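Local coordinates for protein thiol peroxidase (Mycobacterium tuberculosis, PDB 1XVQ) that is a thiol peroxidase that probably reduces hydrogen peroxide and organic hydroperoxides at the expense of thioredoxin, protecting the cell against oxidative stress, at residues Y115-A120 with A129-V134; V141-L146 with L160-A165. All coordinates share one frame; numbering follows the deposited sequence.

Strand 131-135 and edge strand 141-146 are antiparallel neighbours in the central sheet, and the two contacts lie on its two sides. Contact 1 is buried, about 6 Å from the centre of the chain, and packs the loop after helix 111-114 against one side of strand 131-135, where apolar side-chain pairs accompany a single backbone hydrogen bond. Contact 2, about 12 Å from that centre, is a smaller surface contact in which helix 156-165 meets the edge strand chiefly through apolar side-chain carbons, with no hydrogen bond between the two segments. Val134 ties them together: its backbone pairs with Ala142 and Tyr143, while its CG1 packs 3.5 Å from Leu163 CD2.

Contact 1 of 2, residues Y115-A120 with A129-V134; sequences YGVTIA and ARAIVV
Val117 and Ala129 supply the polar link between the two runs, a backbone hydrogen bond from Ala129 N to Val117 O of 2.8 Å. Its N-H points almost straight at the oxygen (172°), although the donor stands 26° out of the carbonyl plane. The bond joins main-chain groups inside a largely apolar contact, where an unpaired amide would be costly.

Three apolar pairs run along the contact. Val117 CG1, set anti to the carbonyl carbon, meets the methyl of Ala131 at 3.9 Å; a branched valine fits over this short side chain. The extended end of Ile119 reaches Ala129, bringing CG1 to 3.8 Å from Ala129 CB and CD1 to 3.9 Å from Ala129 CA. At the far end the edge of the Tyr115 ring meets Val133, Tyr115 CE2 lying 4.1 Å from Val133 CG1. Tyrosine suits this buried place because its hydroxyl is hydrogen-bonded to Pro25 O while its ring stacks with Phe111.

Gly116, with positive phi, closes helix 111-114 in a Schellman motif and turns the chain into this loop. Ala131 and Val133 point to the loop and Ile132 to helix 156-165, the two covered faces of an interior strand, as in the thioredoxin fold of peroxiredoxins.

Contact 2 of 2, residues V141-L146 with L160-A165; sequences VAYTEL and LAALGA
Tyr143 and Ala162 meet methylene to methyl, with Tyr143 CB only 3.3 Å from Ala162 CB, a tight approach for two saturated carbons. The ring begins just beyond: Tyr143 CG is 3.9 Å and CD2 4.1 Å from the same methyl, which lies oblique to the aromatic plane. With CG anti to the backbone N (chi1 169°), the side chain is directed toward the start of the helix, where it also touches Ala158 and Ala159. Small alanines on this side of helix 156-165 let it come close to the strand, the two CA atoms of Tyr143 and Ala162 being 6.1 Å apart. Beside this pair, Ala142 O touches Ala162 CB more loosely, at 4.1 Å.

In the thioredoxin fold of this protein the last helix packs on the sheet, here over the edge strand 141-146. A classic beta bulge, Ala142 and Tyr143 both opposite Val134, lies at this point of the strand, and the CB atoms of both residues point toward the helix. Farther out, Leu163 packs on Val134 and on Ala71 of helix 62-73, while Leu160 packs on Phe67 and Arg70 of that helix. Toward the other end of the strand, Glu145 OE1 accepts a hydrogen bond from Asn155 N, just before helix 156-165 begins.

Contact 1 of 2, residues Y115-A120 with A129-V134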
loop_
_atom_site.group_PDB
_atom_site.type_symbol
_atom_site.label_atom_id
_atom_site.label_comp_id
_atom_site.label_asym_id
_atom_site.label_seq_id
_atom_site.Cartn_x
_atom_site.Cartn_y
_atom_site.Cartn_z
ATOM N N TYR A 115 2.081 9.899 -0.491
ATOM C CA TYR A 115 2.583 8.949 0.463
ATOM C C TYR A 115 4.077 8.647 0.301
ATOM O O TYR A 115 4.624 7.823 1.038
ATOM C CB TYR A 115 1.765 7.647 0.410
ATOM C CG TYR A 115 0.497 7.748 1.243
ATOM C CD1 TYR A 115 -0.565 8.552 0.834
ATOM C CD2 TYR A 115 0.410 7.113 2.480
ATOM C CE1 TYR A 115 -1.689 8.718 1.665
ATOM C CE2 TYR A 115 -0.697 7.282 3.315
ATOM C CZ TYR A 115 -1.736 8.086 2.895
ATOM O OH TYR A 115 -2.841 8.267 3.736
ATOM N N GLY A 116 4.709 9.327 -0.652
ATOM C CA GLY A 116 6.137 9.154 -0.890
ATOM C C GLY A 116 6.550 7.750 -1.307
ATOM O O GLY A 116 7.651 7.308 -0.980
ATOM N N VAL A 117 5.686 7.034 -2.017
ATOM C CA VAL A 117 6.026 5.669 -2.410
ATOM C C VAL A 117 6.221 5.423 -3.899
ATOM O O VAL A 117 6.617 4.337 -4.290
ATOM C CB VAL A 117 4.983 4.611 -1.886
ATOM C CG1 VAL A 117 5.086 4.442 -0.377
ATOM C CG2 VAL A 117 3.553 5.048 -2.287
ATOM N N THR A 118 5.987 6.413 -4.739
ATOM C CA THR A 118 6.182 6.198 -6.175
ATOM C C THR A 118 7.673 5.954 -6.420
ATOM O O THR A 118 8.496 6.694 -5.895
ATOM C CB THR A 118 5.741 7.428 -6.987
ATOM O OG1 THR A 118 4.357 7.667 -6.743
ATOM C CG2 THR A 118 5.914 7.201 -8.511
ATOM N N ILE A 119 7.999 4.909 -7.180
ATOM C CA ILE A 119 9.406 4.598 -7.507
ATOM C C ILE A 119 9.929 5.656 -8.481
ATOM O O ILE A 119 9.284 5.944 -9.479
ATOM C CB ILE A 119 9.511 3.194 -8.123
ATOM C CG1 ILE A 119 9.121 2.144 -7.075
ATOM C CG2 ILE A 119 10.959 2.965 -8.663
ATOM C CD1 ILE A 119 8.739 0.791 -7.663
ATOM N N ALA A 120 11.113 6.223 -8.197
ATOM C CA ALA A 120 11.638 7.334 -8.995
ATOM C C ALA A 120 12.496 7.000 -10.201
ATOM O O ALA A 120 12.613 7.811 -11.129
ATOM C CB ALA A 120 12.433 8.301 -8.062
ATOM N N ALA A 129 6.266 1.570 -4.774
ATOM C CA ALA A 129 7.185 0.609 -4.141
ATOM C C ALA A 129 6.470 -0.262 -3.107
ATOM O O ALA A 129 5.443 0.150 -2.525
ATOM C CB ALA A 129 8.324 1.345 -3.463
ATOM N N ARG A 130 7.011 -1.461 -2.870
ATOM C CA ARG A 130 6.423 -2.347 -1.850
ATOM C C ARG A 130 6.514 -1.605 -0.494
ATOM O O ARG A 130 7.591 -1.198 -0.047
ATOM C CB ARG A 130 7.194 -3.650 -1.747
ATOM C CG ARG A 130 6.494 -4.657 -0.809
ATOM C CD ARG A 130 5.228 -5.250 -1.437
ATOM N NE ARG A 130 4.545 -6.178 -0.522
ATOM C CZ ARG A 130 3.553 -5.842 0.302
ATOM N NH1 ARG A 130 3.082 -4.585 0.352
ATOM N NH2 ARG A 130 3.023 -6.764 1.102
ATOM N N ALA A 131 5.376 -1.436 0.165
ATOM C CA ALA A 131 5.363 -0.683 1.408
ATOM C C ALA A 131 4.096 -0.983 2.175
ATOM O O ALA A 131 3.122 -1.488 1.622
ATOM C CB ALA A 131 5.404 0.804 1.083
ATOM N N ILE A 132 4.135 -0.656 3.455
ATOM C CA ILE A 132 2.988 -0.845 4.321
ATOM C C ILE A 132 2.771 0.416 5.128
ATOM O O ILE A 132 3.705 0.973 5.704
ATOM C CB ILE A 132 3.183 -2.058 5.286
ATOM C CG1 ILE A 132 2.986 -3.376 4.497
ATOM C CG2 ILE A 132 2.182 -1.992 6.429
ATOM C CD1 ILE A 132 3.282 -4.668 5.298
ATOM N N VAL A 133 1.531 0.898 5.141
ATOM C CA VAL A 133 1.209 2.046 5.971
ATOM C C VAL A 133 -0.033 1.667 6.747
ATOM O O VAL A 133 -1.009 1.237 6.162
ATOM C CB VAL A 133 0.919 3.320 5.137
ATOM C CG1 VAL A 133 0.378 4.435 6.057
ATOM C CG2 VAL A 133 2.190 3.773 4.443
ATOM N N VAL A 134 0.027 1.819 8.067
ATOM C CA VAL A 134 -1.125 1.531 8.917
ATOM C C VAL A 134 -1.658 2.842 9.450
ATOM O O VAL A 134 -0.907 3.677 9.975
ATOM C CB VAL A 134 -0.766 0.610 10.113
ATOM C CG1 VAL A 134 -2.005 0.438 11.040
ATOM C CG2 VAL A 134 -0.306 -0.750 9.587
#

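Contact 2 of 2, residues V141-L146 with L160-A165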
loop_
_atom_site.group_PDB
_atom_site.type_symbol
_atom_site.label_atom_id
_atom_site.label_comp_id
_atom_site.label_asym_id
_atom_site.label_seq_id
_atom_site.Cartn_x
_atom_site.Cartn_y
_atom_site.Cartn_z
ATOM N N VAL A 141 -1.218 8.244 11.330
ATOM C CA VAL A 141 -0.385 7.169 10.825
ATOM C C VAL A 141 0.150 6.435 12.048
ATOM O O VAL A 141 0.709 7.045 12.936
ATOM C CB VAL A 141 0.776 7.745 9.991
ATOM C CG1 VAL A 141 1.762 6.642 9.613
ATOM C CG2 VAL A 141 0.205 8.367 8.686
ATOM N N ALA A 142 -0.053 5.125 12.104
ATOM C CA ALA A 142 0.422 4.353 13.254
ATOM C C ALA A 142 1.730 3.603 13.003
ATOM O O ALA A 142 2.460 3.248 13.954
ATOM C CB ALA A 142 -0.648 3.350 13.666
ATOM N N TYR A 143 2.024 3.343 11.733
ATOM C CA TYR A 143 3.219 2.574 11.393
ATOM C C TYR A 143 3.503 2.646 9.907
ATOM O O TYR A 143 2.577 2.660 9.105
ATOM C CB TYR A 143 3.000 1.101 11.773
ATOM C CG TYR A 143 4.051 0.132 11.241
ATOM C CD1 TYR A 143 3.941 -0.424 9.968
ATOM C CD2 TYR A 143 5.152 -0.221 12.028
ATOM C CE1 TYR A 143 4.899 -1.314 9.490
ATOM C CE2 TYR A 143 6.113 -1.104 11.566
ATOM C CZ TYR A 143 5.981 -1.644 10.301
ATOM O OH TYR A 143 6.944 -2.512 9.844
ATOM N N THR A 144 4.790 2.695 9.545
ATOM C CA THR A 144 5.150 2.680 8.146
ATOM C C THR A 144 6.390 1.825 7.915
ATOM O O THR A 144 7.208 1.627 8.811
ATOM C CB THR A 144 5.495 4.088 7.572
ATOM O OG1 THR A 144 6.698 4.590 8.191
ATOM C CG2 THR A 144 4.376 5.049 7.792
ATOM N N GLU A 145 6.461 1.259 6.723
ATOM C CA GLU A 145 7.652 0.533 6.305
ATOM C C GLU A 145 7.754 0.629 4.807
ATOM O O GLU A 145 6.867 0.172 4.090
ATOM C CB GLU A 145 7.647 -0.965 6.662
ATOM C CG GLU A 145 9.002 -1.583 6.217
ATOM C CD GLU A 145 9.052 -3.092 6.192
ATOM O OE1 GLU A 145 7.997 -3.751 6.313
ATOM O OE2 GLU A 145 10.178 -3.628 6.025
ATOM N N LEU A 146 8.831 1.241 4.328
ATOM C CA LEU A 146 9.069 1.287 2.887
ATOM C C LEU A 146 10.157 0.237 2.773
ATOM O O LEU A 146 11.269 0.462 3.270
ATOM C CB LEU A 146 9.637 2.647 2.466
ATOM C CG LEU A 146 10.288 2.625 1.066
ATOM C CD1 LEU A 146 9.227 2.361 0.003
ATOM C CD2 LEU A 146 10.995 3.958 0.797
ATOM N N LEU A 160 1.534 -5.809 12.226
ATOM C CA LEU A 160 0.409 -6.375 12.973
ATOM C C LEU A 160 0.375 -5.860 14.412
ATOM O O LEU A 160 -0.705 -5.620 14.956
ATOM C CB LEU A 160 0.460 -7.907 12.920
ATOM C CG LEU A 160 0.115 -8.520 11.545
ATOM C CD1 LEU A 160 0.244 -10.036 11.606
ATOM C CD2 LEU A 160 -1.319 -8.162 11.145
ATOM N N ALA A 161 1.534 -5.670 15.034
ATOM C CA ALA A 161 1.557 -5.141 16.404
ATOM C C ALA A 161 1.047 -3.707 16.393
ATOM O O ALA A 161 0.346 -3.271 17.309
ATOM C CB ALA A 161 2.977 -5.184 16.985
ATOM N N ALA A 162 1.404 -2.955 15.357
ATOM C CA ALA A 162 0.911 -1.593 15.278
ATOM C C ALA A 162 -0.591 -1.617 14.995
ATOM O O ALA A 162 -1.321 -0.769 15.494
ATOM C CB ALA A 162 1.660 -0.797 14.185
ATOM N N LEU A 163 -1.045 -2.558 14.166
ATOM C CA LEU A 163 -2.466 -2.669 13.834
ATOM C C LEU A 163 -3.255 -3.008 15.091
ATOM O O LEU A 163 -4.282 -2.398 15.371
ATOM C CB LEU A 163 -2.697 -3.752 12.780
ATOM C CG LEU A 163 -2.420 -3.372 11.319
ATOM C CD1 LEU A 163 -2.120 -4.615 10.475
ATOM C CD2 LEU A 163 -3.630 -2.605 10.776
ATOM N N GLY A 164 -2.764 -3.986 15.844
ATOM C CA GLY A 164 -3.451 -4.376 17.063
ATOM C C GLY A 164 -3.562 -3.243 18.063
ATOM O O GLY A 164 -4.529 -3.151 18.828
ATOM N N ALA A 165 -2.580 -2.356 18.047
ATOM C CA ALA A 165 -2.540 -1.242 18.967
ATOM C C ALA A 165 -3.502 -0.083 18.637
ATOM O O ALA A 165 -3.800 0.731 19.500
ATOM C CB ALA A 165 -1.125 -0.727 19.044
#